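Local coordinates for methylglyoxal reductase (NADPH-dependent) (Candida albicans SC5314, PDB 6KWS), which probably reduces methylglyoxal with NADPH as the hydride donor, as an oxidoreductase of the NAD(P)-dependent epimerase/dehydratase family, at residues I118-I123 with K186-T191; T3-G8 with G73-F78; A141-K146 with S303-D308; I130-K135 with W148-W153; L222-N227 with K287-E292. The protein carries 1 engineered substitution. All coordinates share one frame; numbering follows the deposited sequence.

Contact 1: I118-I123 with K186-T191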
# COMPACT_ATOMS: atom_id res chain seq x y z
N ILE A 118 -14.90 -10.32 -15.07
CA ILE A 118 -14.36 -9.69 -13.86
C ILE A 118 -15.54 -9.34 -12.96
O ILE A 118 -16.37 -8.49 -13.30
CB ILE A 118 -13.52 -8.45 -14.18
CG1 ILE A 118 -12.20 -8.83 -14.87
CG2 ILE A 118 -13.24 -7.69 -12.92
CD1 ILE A 118 -11.31 -9.72 -14.03
N GLU A 119 -15.61 -9.99 -11.79
CA GLU A 119 -16.69 -9.79 -10.85
C GLU A 119 -16.29 -8.99 -9.62
O GLU A 119 -17.16 -8.40 -8.97
CB GLU A 119 -17.25 -11.14 -10.41
CG GLU A 119 -17.86 -11.91 -11.55
CD GLU A 119 -17.62 -13.43 -11.45
OE1 GLU A 119 -17.51 -13.96 -10.31
OE2 GLU A 119 -17.55 -14.09 -12.52
N LYS A 120 -15.00 -8.96 -9.29
CA LYS A 120 -14.54 -8.23 -8.12
C LYS A 120 -13.29 -7.46 -8.51
O LYS A 120 -12.45 -7.95 -9.26
CB LYS A 120 -14.28 -9.17 -6.93
CG LYS A 120 -15.57 -9.46 -6.14
CD LYS A 120 -15.46 -10.74 -5.34
CE LYS A 120 -16.79 -11.16 -4.72
NZ LYS A 120 -16.93 -10.57 -3.37
N VAL A 121 -13.19 -6.22 -8.03
CA VAL A 121 -12.05 -5.36 -8.29
C VAL A 121 -11.58 -4.80 -6.96
O VAL A 121 -12.39 -4.26 -6.19
CB VAL A 121 -12.43 -4.22 -9.26
CG1 VAL A 121 -11.29 -3.25 -9.40
CG2 VAL A 121 -12.80 -4.81 -10.61
N VAL A 122 -10.29 -4.93 -6.67
CA VAL A 122 -9.71 -4.34 -5.47
C VAL A 122 -8.61 -3.36 -5.86
O VAL A 122 -7.71 -3.70 -6.64
CB VAL A 122 -9.16 -5.42 -4.52
CG1 VAL A 122 -8.70 -4.79 -3.21
CG2 VAL A 122 -10.22 -6.50 -4.29
N ILE A 123 -8.68 -2.14 -5.32
CA ILE A 123 -7.72 -1.08 -5.61
C ILE A 123 -7.01 -0.69 -4.32
O ILE A 123 -7.65 -0.52 -3.28
CB ILE A 123 -8.38 0.15 -6.24
CG1 ILE A 123 -8.95 -0.19 -7.61
CG2 ILE A 123 -7.38 1.27 -6.38
CD1 ILE A 123 -9.60 0.97 -8.28
N LYS A 186 -20.66 -4.46 -13.94
CA LYS A 186 -20.82 -5.86 -13.58
C LYS A 186 -20.00 -6.26 -12.36
O LYS A 186 -20.28 -7.31 -11.77
CB LYS A 186 -20.45 -6.75 -14.77
CG LYS A 186 -21.37 -6.60 -15.99
CD LYS A 186 -20.96 -7.53 -17.14
CE LYS A 186 -20.24 -6.77 -18.28
NZ LYS A 186 -19.21 -7.61 -19.00
N PHE A 187 -19.02 -5.47 -11.96
CA PHE A 187 -18.15 -5.85 -10.86
C PHE A 187 -18.40 -4.97 -9.65
O PHE A 187 -18.79 -3.81 -9.78
CB PHE A 187 -16.67 -5.77 -11.25
CG PHE A 187 -16.26 -4.45 -11.83
CD1 PHE A 187 -15.87 -3.39 -11.01
CD2 PHE A 187 -16.24 -4.26 -13.20
CE1 PHE A 187 -15.48 -2.17 -11.56
CE2 PHE A 187 -15.86 -3.05 -13.74
CZ PHE A 187 -15.47 -2.01 -12.93
N SER A 188 -18.15 -5.54 -8.47
CA SER A 188 -18.05 -4.73 -7.28
C SER A 188 -16.66 -4.12 -7.21
O SER A 188 -15.77 -4.43 -8.01
CB SER A 188 -18.34 -5.57 -6.04
OG SER A 188 -17.63 -6.78 -6.10
N LEU A 189 -16.48 -3.21 -6.26
CA LEU A 189 -15.18 -2.58 -6.05
C LEU A 189 -14.92 -2.43 -4.56
O LEU A 189 -15.79 -1.97 -3.82
CB LEU A 189 -15.11 -1.22 -6.73
CG LEU A 189 -13.84 -0.42 -6.42
CD1 LEU A 189 -12.84 -0.63 -7.51
CD2 LEU A 189 -14.16 1.04 -6.30
N SER A 190 -13.74 -2.83 -4.13
CA SER A 190 -13.30 -2.59 -2.77
C SER A 190 -12.01 -1.79 -2.77
O SER A 190 -11.28 -1.72 -3.77
CB SER A 190 -13.10 -3.90 -2.00
OG SER A 190 -14.32 -4.57 -1.85
N THR A 191 -11.71 -1.23 -1.62
CA THR A 191 -10.61 -0.30 -1.50
C THR A 191 -9.83 -0.66 -0.24
O THR A 191 -10.44 -0.94 0.80
CB THR A 191 -11.17 1.13 -1.48
OG1 THR A 191 -11.11 1.69 -2.79
CG2 THR A 191 -10.44 1.98 -0.58
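Phe-187 packs on Val-121 beside the parallel pair of strands 120-123 and 188-191, and its atoms can be taken in order from the backbone outward. CB rests against two carbonyl oxygens, 3.4 Å from Ile-118 O and 3.5 Å from Glu-119 O. A chi1 of 53° puts CG between the backbone N and the carbonyl carbon, close to the CG2 methyl of Val-121. CD1 comes 3.4 Å from that Val-121 CG2, and CE1 is still within 3.9 Å of Val-121 CG2, which places the methyl over one face of the ring near its CD1 side. Ile-118 O lies at the ring edge, near its plane. The side chain further packs on Leu-108 and Ile-111 of helix 92-114 and on Ile-179 of helix 160-181.

Farther along, Leu-189 CD1 touches two side chains of the other strand, 3.6 Å from Val-121 CG1 and 3.7 Å from Ile-123 CD1. Regular parallel bonding joins the backbones: Ser-190 N donates to Val-121 O over 2.8 Å, nearly straight at 165°, and Ile-123 N bonds to Ser-190 O, 3.1 Å long. Ser-188 N donates to Glu-119 O, and Ser-188 OG adds a weak bond to the same oxygen.

The two faces differ in chemistry. Val-121, Leu-189 and Ile-123 make one face apolar, with Phe-187 beside them; Phe-187, Leu-189 and Ile-123 touch helix 160-181, consistent with a Rossmann-type sheet flanked by helices. Lys-120, Ser-188 and Ser-190 make the other face partly polar, and Ser-190 OG is satisfied there by Ala-256 O.

Contact 2: T3-G8 with G73-F78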
# COMPACT_ATOMS: atom_id res chain seq x y z
N THR A 3 -8.95 -17.53 -11.31
CA THR A 3 -7.82 -16.79 -11.85
C THR A 3 -7.87 -15.32 -11.43
O THR A 3 -8.91 -14.67 -11.56
CB THR A 3 -7.81 -16.88 -13.39
OG1 THR A 3 -7.49 -18.22 -13.79
CG2 THR A 3 -6.81 -15.93 -14.03
N VAL A 4 -6.73 -14.79 -10.99
CA VAL A 4 -6.64 -13.43 -10.46
C VAL A 4 -5.59 -12.66 -11.24
O VAL A 4 -4.47 -13.14 -11.42
CB VAL A 4 -6.28 -13.44 -8.96
CG1 VAL A 4 -6.12 -12.03 -8.47
CG2 VAL A 4 -7.36 -14.17 -8.18
N ILE A 5 -5.95 -11.45 -11.69
CA ILE A 5 -5.00 -10.53 -12.31
C ILE A 5 -4.50 -9.54 -11.26
O ILE A 5 -5.30 -8.92 -10.54
CB ILE A 5 -5.62 -9.78 -13.49
CG1 ILE A 5 -6.26 -10.76 -14.47
CG2 ILE A 5 -4.55 -8.95 -14.19
CD1 ILE A 5 -6.86 -10.07 -15.69
N VAL A 6 -3.19 -9.37 -11.19
CA VAL A 6 -2.57 -8.46 -10.25
C VAL A 6 -1.67 -7.53 -11.04
O VAL A 6 -0.72 -7.99 -11.69
CB VAL A 6 -1.76 -9.21 -9.17
CG1 VAL A 6 -1.03 -8.21 -8.28
CG2 VAL A 6 -2.67 -10.16 -8.33
N SER A 7 -1.95 -6.24 -11.00
CA SER A 7 -1.12 -5.27 -11.70
C SER A 7 0.02 -4.82 -10.81
O SER A 7 -0.12 -4.73 -9.58
CB SER A 7 -1.93 -4.06 -12.13
OG SER A 7 -2.43 -3.39 -10.99
N GLY A 8 1.16 -4.50 -11.44
CA GLY A 8 2.33 -4.06 -10.71
C GLY A 8 2.86 -5.13 -9.78
O GLY A 8 3.13 -4.86 -8.60
N GLY A 73 -10.03 -13.99 -20.60
CA GLY A 73 -11.43 -13.82 -20.23
C GLY A 73 -11.90 -14.69 -19.09
O GLY A 73 -13.06 -14.55 -18.68
N GLU A 74 -11.05 -15.57 -18.57
CA GLU A 74 -11.42 -16.40 -17.44
C GLU A 74 -11.09 -15.75 -16.09
O GLU A 74 -11.37 -16.35 -15.04
CB GLU A 74 -10.75 -17.79 -17.54
CG GLU A 74 -9.21 -17.89 -17.37
CD GLU A 74 -8.39 -17.10 -18.39
OE1 GLU A 74 -7.18 -16.87 -18.14
OE2 GLU A 74 -8.95 -16.71 -19.45
N ALA A 75 -10.50 -14.55 -16.11
CA ALA A 75 -10.20 -13.85 -14.87
C ALA A 75 -11.48 -13.37 -14.19
O ALA A 75 -12.32 -12.72 -14.81
CB ALA A 75 -9.28 -12.67 -15.16
N LYS A 76 -11.62 -13.69 -12.90
CA LYS A 76 -12.76 -13.27 -12.10
C LYS A 76 -12.46 -12.08 -11.20
O LYS A 76 -13.39 -11.37 -10.82
CB LYS A 76 -13.25 -14.43 -11.24
CG LYS A 76 -13.63 -15.67 -12.04
CD LYS A 76 -15.14 -15.86 -12.04
CE LYS A 76 -15.59 -16.92 -13.04
NZ LYS A 76 -16.06 -18.17 -12.37
N VAL A 77 -11.20 -11.87 -10.85
CA VAL A 77 -10.79 -10.84 -9.90
C VAL A 77 -9.70 -10.01 -10.54
O VAL A 77 -8.79 -10.55 -11.17
CB VAL A 77 -10.29 -11.45 -8.58
CG1 VAL A 77 -9.76 -10.37 -7.68
CG2 VAL A 77 -11.39 -12.20 -7.88
N PHE A 78 -9.78 -8.69 -10.36
CA PHE A 78 -8.71 -7.79 -10.76
C PHE A 78 -8.23 -7.03 -9.53
O PHE A 78 -8.93 -6.14 -9.03
CB PHE A 78 -9.18 -6.84 -11.86
CG PHE A 78 -8.07 -6.01 -12.47
CD1 PHE A 78 -7.53 -4.92 -11.79
CD2 PHE A 78 -7.60 -6.28 -13.75
CE1 PHE A 78 -6.53 -4.15 -12.36
CE2 PHE A 78 -6.61 -5.51 -14.33
CZ PHE A 78 -6.08 -4.44 -13.64
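Strands 3-7 and 75-78, in contact through Ile-5, Val-77 and Phe-78, are the first and fourth in chain order of the Rossmann-fold sheet, the neighbours at which the strand order 3-2-1-4-5-6 changes direction. They run parallel, with short axes inclined by 34°. Two backbone bonds hold them. Ile-5 N donates to Val-77 O over 3.0 Å and is almost straight at 173°; Lys-76 N reaches Thr-3 O over 3.2 Å. By CA position Thr-3 lies nearest Ala-75 and Val-4 nearest Val-77; Lys-76, in between, takes part through its N-H.

Ile-5 serves two neighbours with its two branches. Its CG1 and its CD1 both close on Ala-75 CB, with Ile-5 CD1 at 3.6 Å from Ala-75 CB. The other branch, CG2, is 4.0 Å from Phe-78 CE2 and meets the ring obliquely. Phe-78 CG stands anti to its backbone N, chi1 -172°, on the same face as Ile-5. The opposite face carries Val-4 and Val-77, side by side and pointing the same way, with Val-4 CG2 4.0 Å from Val-77 CB.

At the C-terminal end, Ser-7 OG is hydrogen-bonded to His-80 ND1 and to the backbone N of Leu-81 and Ala-82, Leu-81 being an NADPH-binding residue; three bonds thus fix this hydroxyl at the cofactor end of the sheet. Phe-78 also meets Phe-65 edge-to-face. Val-4 and Val-6 lie against Leu-21 of helix 12-23, strand 27-32 continues the sheet beyond strand 3-7, and strand 120-124 continues it beyond strand 75-80.

Contact 3: A141-K146 with S303-D308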
# COMPACT_ATOMS: atom_id res chain seq x y z
N ALA A 141 -10.21 14.00 17.80
CA ALA A 141 -10.90 13.49 16.62
C ALA A 141 -10.91 11.95 16.58
O ALA A 141 -9.98 11.28 17.03
CB ALA A 141 -10.25 14.05 15.36
N ILE A 142 -12.00 11.40 16.02
CA ILE A 142 -12.08 10.00 15.62
C ILE A 142 -12.14 9.92 14.09
O ILE A 142 -12.89 10.67 13.46
CB ILE A 142 -13.31 9.31 16.20
CG1 ILE A 142 -13.25 9.29 17.72
CG2 ILE A 142 -13.38 7.90 15.69
CD1 ILE A 142 -14.45 8.61 18.34
N ILE A 143 -11.36 9.01 13.50
CA ILE A 143 -11.31 8.86 12.05
C ILE A 143 -11.66 7.43 11.66
O ILE A 143 -11.05 6.48 12.16
CB ILE A 143 -9.94 9.23 11.48
CG1 ILE A 143 -9.60 10.68 11.82
CG2 ILE A 143 -9.94 9.01 9.98
CD1 ILE A 143 -8.29 11.17 11.20
N THR A 144 -12.62 7.29 10.73
CA THR A 144 -13.21 6.02 10.30
C THR A 144 -13.20 5.93 8.78
O THR A 144 -12.81 6.86 8.07
CB THR A 144 -14.66 5.86 10.80
OG1 THR A 144 -15.50 6.76 10.06
CG2 THR A 144 -14.76 6.14 12.31
N GLU A 145 -13.68 4.79 8.27
CA GLU A 145 -13.73 4.56 6.83
C GLU A 145 -14.62 5.57 6.10
O GLU A 145 -14.50 5.71 4.87
CB GLU A 145 -14.22 3.14 6.57
CG GLU A 145 -13.37 2.04 7.21
CD GLU A 145 -13.75 1.70 8.66
OE1 GLU A 145 -13.19 0.71 9.21
OE2 GLU A 145 -14.60 2.41 9.25
N LYS A 146 -15.51 6.27 6.81
CA LYS A 146 -16.37 7.24 6.13
C LYS A 146 -15.71 8.58 5.93
O LYS A 146 -16.15 9.34 5.06
CB LYS A 146 -17.66 7.46 6.92
CG LYS A 146 -18.17 6.19 7.53
CD LYS A 146 -19.60 5.94 7.22
CE LYS A 146 -20.08 4.74 8.01
NZ LYS A 146 -21.50 4.41 7.78
N SER A 303 -1.18 14.45 20.22
CA SER A 303 -1.21 15.19 18.96
C SER A 303 -1.71 14.39 17.75
O SER A 303 -1.49 14.82 16.61
CB SER A 303 0.18 15.74 18.61
OG SER A 303 1.09 14.70 18.30
N LEU A 304 -2.37 13.24 17.96
CA LEU A 304 -2.92 12.46 16.86
C LEU A 304 -4.36 12.06 17.13
O LEU A 304 -4.70 11.68 18.25
CB LEU A 304 -2.09 11.20 16.60
CG LEU A 304 -0.70 11.42 16.02
CD1 LEU A 304 0.06 10.10 15.93
CD2 LEU A 304 -0.81 12.09 14.67
N ALA A 305 -5.19 12.14 16.10
CA ALA A 305 -6.52 11.56 16.19
C ALA A 305 -6.44 10.07 16.49
O ALA A 305 -5.39 9.43 16.36
CB ALA A 305 -7.30 11.77 14.89
N THR A 306 -7.57 9.52 16.91
CA THR A 306 -7.74 8.09 17.05
C THR A 306 -8.31 7.53 15.76
O THR A 306 -9.34 8.01 15.27
CB THR A 306 -8.68 7.78 18.21
OG1 THR A 306 -8.14 8.33 19.41
CG2 THR A 306 -8.85 6.29 18.36
N ILE A 307 -7.63 6.53 15.20
CA ILE A 307 -8.12 5.83 14.03
C ILE A 307 -9.04 4.73 14.50
O ILE A 307 -8.61 3.83 15.23
CB ILE A 307 -6.98 5.26 13.19
CG1 ILE A 307 -6.13 6.40 12.62
CG2 ILE A 307 -7.52 4.38 12.08
CD1 ILE A 307 -4.82 5.92 12.12
N ASP A 308 -10.31 4.79 14.10
CA ASP A 308 -11.30 3.80 14.52
C ASP A 308 -11.59 2.88 13.34
O ASP A 308 -12.50 3.13 12.55
CB ASP A 308 -12.57 4.46 15.03
CG ASP A 308 -13.59 3.45 15.49
OD1 ASP A 308 -13.23 2.27 15.64
OD2 ASP A 308 -14.76 3.85 15.71
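The flat carboxylate of Asp-308 is bordered by two side chains of segment 141-146. Thr-144 CG2 stands obliquely off its plane, 4.1 Å from Asp-308 OD2, while Ile-142 CG2 lies close to that plane on the CB side, 3.6 Å from Asp-308 CB. Asp-308 OD1 is hydrogen-bonded to Thr-310 OG1. The CG of Asp-308 is anti to its backbone N (chi1 -179°), and its side chain runs beside those of Ile-142 and Thr-144, pointing the same way.

The backbones form a small parallel sheet of two strands, 142-143 and 306-307. Thr-306 N donates to Ala-141 O at 3.0 Å, Ile-143 N to Thr-306 O at 2.9 Å, and Asp-308 N to Ile-143 O at 2.7 Å, the last with an angle of 165° at the hydrogen. Ala-305 CB meets two apolar groups, 3.8 Å from Ala-141 CB and 3.9 Å from Ile-143 CD1. Thr-144 OG1 accepts from Lys-146 N over 3.3 Å, an ST turn within the segment.

The sheet ties segment 141-146 to the C-terminal part of the chain. Helix 133-136 covers Ala-141 and Ile-143, Ile-307 leans on Leu-262 and Arg-267 of strand 260-269, and Glu-145 OE1 reaches Ser-312 in helix 310-316.

Contact 4: I130-K135 with W148-W153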
# COMPACT_ATOMS: atom_id res chain seq x y z
N ILE A 130 -8.30 9.16 3.40
CA ILE A 130 -9.27 9.17 4.49
C ILE A 130 -9.12 10.41 5.37
O ILE A 130 -10.12 10.99 5.80
CB ILE A 130 -9.15 7.88 5.31
CG1 ILE A 130 -9.50 6.66 4.45
CG2 ILE A 130 -10.08 7.97 6.49
CD1 ILE A 130 -9.72 5.37 5.24
N SER A 131 -7.90 10.85 5.68
CA SER A 131 -7.69 11.77 6.78
C SER A 131 -7.29 13.16 6.28
O SER A 131 -6.29 13.32 5.58
CB SER A 131 -6.65 11.22 7.76
OG SER A 131 -5.37 11.19 7.18
N THR A 132 -8.09 14.16 6.67
CA THR A 132 -7.73 15.56 6.49
C THR A 132 -6.64 15.94 7.50
O THR A 132 -6.73 15.58 8.68
CB THR A 132 -8.98 16.43 6.68
OG1 THR A 132 -10.04 15.92 5.86
CG2 THR A 132 -8.71 17.84 6.31
N ALA A 133 -5.60 16.65 7.04
CA ALA A 133 -4.48 16.98 7.91
C ALA A 133 -4.94 17.59 9.23
O ALA A 133 -4.46 17.22 10.31
CB ALA A 133 -3.50 17.91 7.20
N SER A 134 -5.89 18.54 9.18
CA SER A 134 -6.32 19.20 10.41
C SER A 134 -6.99 18.22 11.36
O SER A 134 -6.89 18.36 12.58
CB SER A 134 -7.28 20.35 10.10
OG SER A 134 -8.59 19.84 9.88
N LYS A 135 -7.68 17.21 10.83
CA LYS A 135 -8.31 16.22 11.69
C LYS A 135 -7.29 15.25 12.29
O LYS A 135 -7.36 14.94 13.49
CB LYS A 135 -9.38 15.44 10.92
CG LYS A 135 -10.66 15.38 11.67
CD LYS A 135 -11.19 13.98 11.78
CE LYS A 135 -12.51 13.90 11.04
NZ LYS A 135 -13.63 13.52 11.94
N TRP A 148 -13.23 11.42 4.61
CA TRP A 148 -12.48 11.67 3.39
C TRP A 148 -11.50 12.81 3.62
O TRP A 148 -11.80 13.76 4.35
CB TRP A 148 -13.42 12.03 2.22
CG TRP A 148 -13.94 10.84 1.53
CD1 TRP A 148 -15.02 10.08 1.88
CD2 TRP A 148 -13.38 10.23 0.37
NE1 TRP A 148 -15.17 9.04 1.00
CE2 TRP A 148 -14.18 9.11 0.05
CE3 TRP A 148 -12.27 10.52 -0.45
CZ2 TRP A 148 -13.91 8.28 -1.04
CZ3 TRP A 148 -12.01 9.70 -1.54
CH2 TRP A 148 -12.83 8.59 -1.82
N ASN A 149 -10.32 12.70 3.01
CA ASN A 149 -9.39 13.82 3.01
C ASN A 149 -10.07 14.99 2.30
O ASN A 149 -10.38 14.91 1.10
CB ASN A 149 -8.05 13.45 2.35
CG ASN A 149 -7.00 14.56 2.44
OD1 ASN A 149 -7.28 15.69 2.84
ND2 ASN A 149 -5.77 14.24 2.04
N GLU A 150 -10.34 16.07 3.03
CA GLU A 150 -11.11 17.14 2.39
C GLU A 150 -10.22 18.16 1.68
O GLU A 150 -10.71 19.24 1.33
CB GLU A 150 -12.05 17.81 3.41
CG GLU A 150 -13.24 16.89 3.79
CD GLU A 150 -14.25 16.66 2.64
OE1 GLU A 150 -15.19 17.49 2.46
OE2 GLU A 150 -14.05 15.67 1.90
N ILE A 151 -8.97 17.81 1.39
CA ILE A 151 -8.08 18.76 0.72
C ILE A 151 -8.65 19.11 -0.65
O ILE A 151 -9.19 18.26 -1.36
CB ILE A 151 -6.65 18.20 0.62
CG1 ILE A 151 -5.72 19.22 -0.05
CG2 ILE A 151 -6.64 16.88 -0.13
CD1 ILE A 151 -4.20 18.87 0.02
N SER A 152 -8.56 20.38 -1.02
CA SER A 152 -8.98 20.80 -2.35
C SER A 152 -7.93 20.49 -3.42
O SER A 152 -6.73 20.34 -3.15
CB SER A 152 -9.26 22.29 -2.37
OG SER A 152 -8.04 22.99 -2.28
N TRP A 153 -8.40 20.42 -4.66
CA TRP A 153 -7.50 20.37 -5.81
C TRP A 153 -6.51 21.51 -5.76
O TRP A 153 -5.32 21.34 -6.05
CB TRP A 153 -8.32 20.43 -7.10
CG TRP A 153 -7.55 20.17 -8.36
CD1 TRP A 153 -6.88 21.08 -9.12
CD2 TRP A 153 -7.42 18.91 -9.04
NE1 TRP A 153 -6.32 20.47 -10.22
CE2 TRP A 153 -6.64 19.14 -10.19
CE3 TRP A 153 -7.88 17.61 -8.78
CZ2 TRP A 153 -6.30 18.12 -11.08
CZ3 TRP A 153 -7.55 16.60 -9.67
CH2 TRP A 153 -6.76 16.86 -10.80
O HOH W 1 -5.61 17.28 4.17
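Thr-132 and Glu-150 make the close part of this contact through one hydroxyl: Thr-132 OG1 accepts a hydrogen bond from Glu-150 N at 2.8 Å, with 158° at the hydrogen. A chi1 of -51° sets OG1 beside the threonine's own backbone N, anti to its carbonyl carbon. Although Thr-132 occupies the N-cap position of helix 133-136, its side chain makes no capping bond and is spent across the contact instead. Next to it, the amide of Asn-149 lies against the backbone of segment 130-135, with Asn-149 CG 3.4 Å from Ser-131 O.

Asn-149 also shapes its own loop. OD1 accepts from Ile-151 N, two residues on, over 3.1 Å, an Asx turn; the donor stands 49° above the amide plane. The other end of the amide, ND2, is bonded to Ala-128 O. The loop so bent connects strand 142-143 to helix 153-156 and lies beside helix 160-181, where Lys-169 NZ bonds to the carbonyls of Asn-149 and Ile-151. Lys-168, an NADPH-binding residue of that helix, has its side chain about 7 Å from that of Asn-149.

The looser side is bridged by water. One molecule donates to Asn-149 OD1 at 2.7 Å and accepts from Ala-133 N at 2.9 Å, so an early N-H of helix 133-136 is met by solvent and not by a side chain. Glu-150 is exposed: its CB is 3.7 Å from Thr-132 OG1, but the chain bends at chi2 and its carboxylate end leads away from segment 130-135.

Contact 5: L222-N227 with K287-E292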
# COMPACT_ATOMS: atom_id res chain seq x y z
N LEU A 222 18.57 3.59 10.76
CA LEU A 222 19.80 2.80 10.80
C LEU A 222 21.02 3.56 10.29
O LEU A 222 22.14 3.11 10.53
CB LEU A 222 19.66 1.51 10.00
CG LEU A 222 18.58 0.56 10.52
CD1 LEU A 222 18.47 -0.68 9.67
CD2 LEU A 222 18.88 0.20 11.94
N LYS A 223 20.84 4.69 9.61
CA LYS A 223 21.98 5.46 9.12
C LYS A 223 22.35 6.62 10.02
O LYS A 223 23.18 7.45 9.63
CB LYS A 223 21.70 5.96 7.71
CG LYS A 223 21.38 4.87 6.72
CD LYS A 223 21.11 5.48 5.37
CE LYS A 223 20.23 4.60 4.53
NZ LYS A 223 19.40 5.47 3.66
N LEU A 224 21.77 6.72 11.20
CA LEU A 224 22.13 7.78 12.12
C LEU A 224 23.33 7.39 12.98
O LEU A 224 23.49 6.22 13.36
CB LEU A 224 20.94 8.13 13.02
CG LEU A 224 19.70 8.52 12.23
CD1 LEU A 224 18.56 8.87 13.18
CD2 LEU A 224 20.02 9.67 11.28
N LYS A 225 24.19 8.39 13.28
CA LYS A 225 25.31 8.34 14.21
C LYS A 225 24.83 8.68 15.63
O LYS A 225 23.84 9.39 15.80
CB LYS A 225 26.39 9.33 13.77
CG LYS A 225 26.63 9.39 12.25
CD LYS A 225 28.00 9.98 11.93
CE LYS A 225 28.69 9.21 10.78
NZ LYS A 225 29.25 7.88 11.15
N PRO A 226 25.54 8.17 16.67
CA PRO A 226 25.02 8.23 18.05
C PRO A 226 24.55 9.58 18.59
O PRO A 226 23.72 9.60 19.51
CB PRO A 226 26.21 7.71 18.87
CG PRO A 226 26.82 6.70 17.98
CD PRO A 226 26.74 7.30 16.59
N ASN A 227 25.04 10.70 18.07
CA ASN A 227 24.59 12.01 18.53
C ASN A 227 23.89 12.81 17.44
O ASN A 227 23.77 14.04 17.56
CB ASN A 227 25.76 12.80 19.13
CG ASN A 227 26.50 12.01 20.21
OD1 ASN A 227 25.98 11.78 21.32
ND2 ASN A 227 27.74 11.61 19.90
N LYS A 287 25.49 2.42 18.39
CA LYS A 287 25.85 3.01 17.10
C LYS A 287 24.77 3.92 16.54
O LYS A 287 25.03 4.65 15.58
CB LYS A 287 26.16 1.90 16.08
CG LYS A 287 27.01 0.77 16.65
CD LYS A 287 27.55 -0.19 15.57
CE LYS A 287 28.44 -1.29 16.17
NZ LYS A 287 28.75 -2.36 15.16
N ILE A 288 23.57 3.90 17.10
CA ILE A 288 22.48 4.76 16.66
C ILE A 288 22.02 5.55 17.88
O ILE A 288 22.35 5.17 19.02
CB ILE A 288 21.33 3.95 16.01
CG1 ILE A 288 20.83 2.88 16.98
CG2 ILE A 288 21.77 3.34 14.69
CD1 ILE A 288 19.38 2.52 16.79
N PRO A 289 21.29 6.64 17.68
CA PRO A 289 20.94 7.49 18.82
C PRO A 289 20.02 6.79 19.81
O PRO A 289 19.44 5.73 19.55
CB PRO A 289 20.24 8.69 18.17
CG PRO A 289 20.76 8.72 16.77
CD PRO A 289 20.91 7.27 16.41
N VAL A 290 19.90 7.41 20.97
CA VAL A 290 18.96 6.97 21.98
C VAL A 290 17.80 7.95 22.17
O VAL A 290 16.68 7.51 22.44
CB VAL A 290 19.70 6.74 23.32
CG1 VAL A 290 18.73 6.33 24.43
CG2 VAL A 290 20.78 5.69 23.13
N ASP A 291 18.01 9.24 21.90
CA ASP A 291 17.46 10.39 22.62
C ASP A 291 16.55 10.07 23.80
O ASP A 291 17.04 9.53 24.80
CB ASP A 291 16.72 11.35 21.68
CG ASP A 291 17.02 12.84 22.00
OD1 ASP A 291 16.30 13.72 21.47
OD2 ASP A 291 17.96 13.13 22.78
N GLU A 292 15.26 10.44 23.73
CA GLU A 292 14.39 10.42 24.91
C GLU A 292 13.44 9.23 24.86
O GLU A 292 12.33 9.35 24.34
CB GLU A 292 13.60 11.73 25.03
CG GLU A 292 14.41 13.01 25.42
CD GLU A 292 14.91 13.04 26.89
OE1 GLU A 292 14.65 14.06 27.58
OE2 GLU A 292 15.58 12.08 27.34
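Lys-287 O packs against the ring of Pro-226, 3.3 Å from Pro-226 CD and 3.6 Å from Pro-226 CG. No hydrogen bond crosses between the segments, and the two prolines, having no N-H, could give none from their backbone nitrogens. The contact is a meeting of two irregular loops: segment 222-227 leads from helix 216-222 toward strand 234-239, whereas the loop containing residues 287-292 leads from helix 270-280 toward helix 295-303.

The pattern is reciprocal. While Pro-226 lies on the carbonyl of Lys-287, Pro-289 presents its ring to the carbonyl of Lys-225, with Pro-289 CG 3.3 Å and Pro-289 CD 3.7 Å from Lys-225 O. The same ring has an apolar neighbour in Leu-224, whose CB points toward segment 287-292 and is 3.5 Å from Pro-289 CD. Between the prolines, which are each other's nearest residues by CA position, a CA-H...O contact joins Pro-289 CA to Pro-226 O at 3.6 Å, with 141° at the hydrogen.

Other parts of the chain supply the classical bonds: Pro-289 O is held by Asn-278 ND2 of helix 270-280, and Lys-225 N by Asp-228 OD1. The contact thus seems to rest on packing, with one CA-H...O contact, at a partly buried place away from the annotated NADPH residues. The side chain of Ile-288 touches Ile-277 and Asn-278 of helix 270-280. Its CG2 branch, anti to the carbonyl carbon, is 3.6 Å from Leu-224 O.

In the fold
Contacts 1 and 2 belong to one sheet, their centres 11 Å apart; strand 75-80 abuts strand 120-124, and Glu-119 N lies 2.8 Å from Lys-76 O, a probable hydrogen bond. Both lead toward the NADPH site, empty in this chain: the side chain of Leu-81 is about 5 Å from that of Ser-7 and about 6 Å from that of Val-122. Contacts 3 and 4, with centres 12 Å apart, touch where Lys-135 meets Ala-141 and Ala-305, and their segments alternate along the chain. Contact 4 is nested inside the loop closed by contact 1. Contact 5 is remote, centred about 45 Å from contacts 1 and 2, but nested within the loop that contact 3 closes.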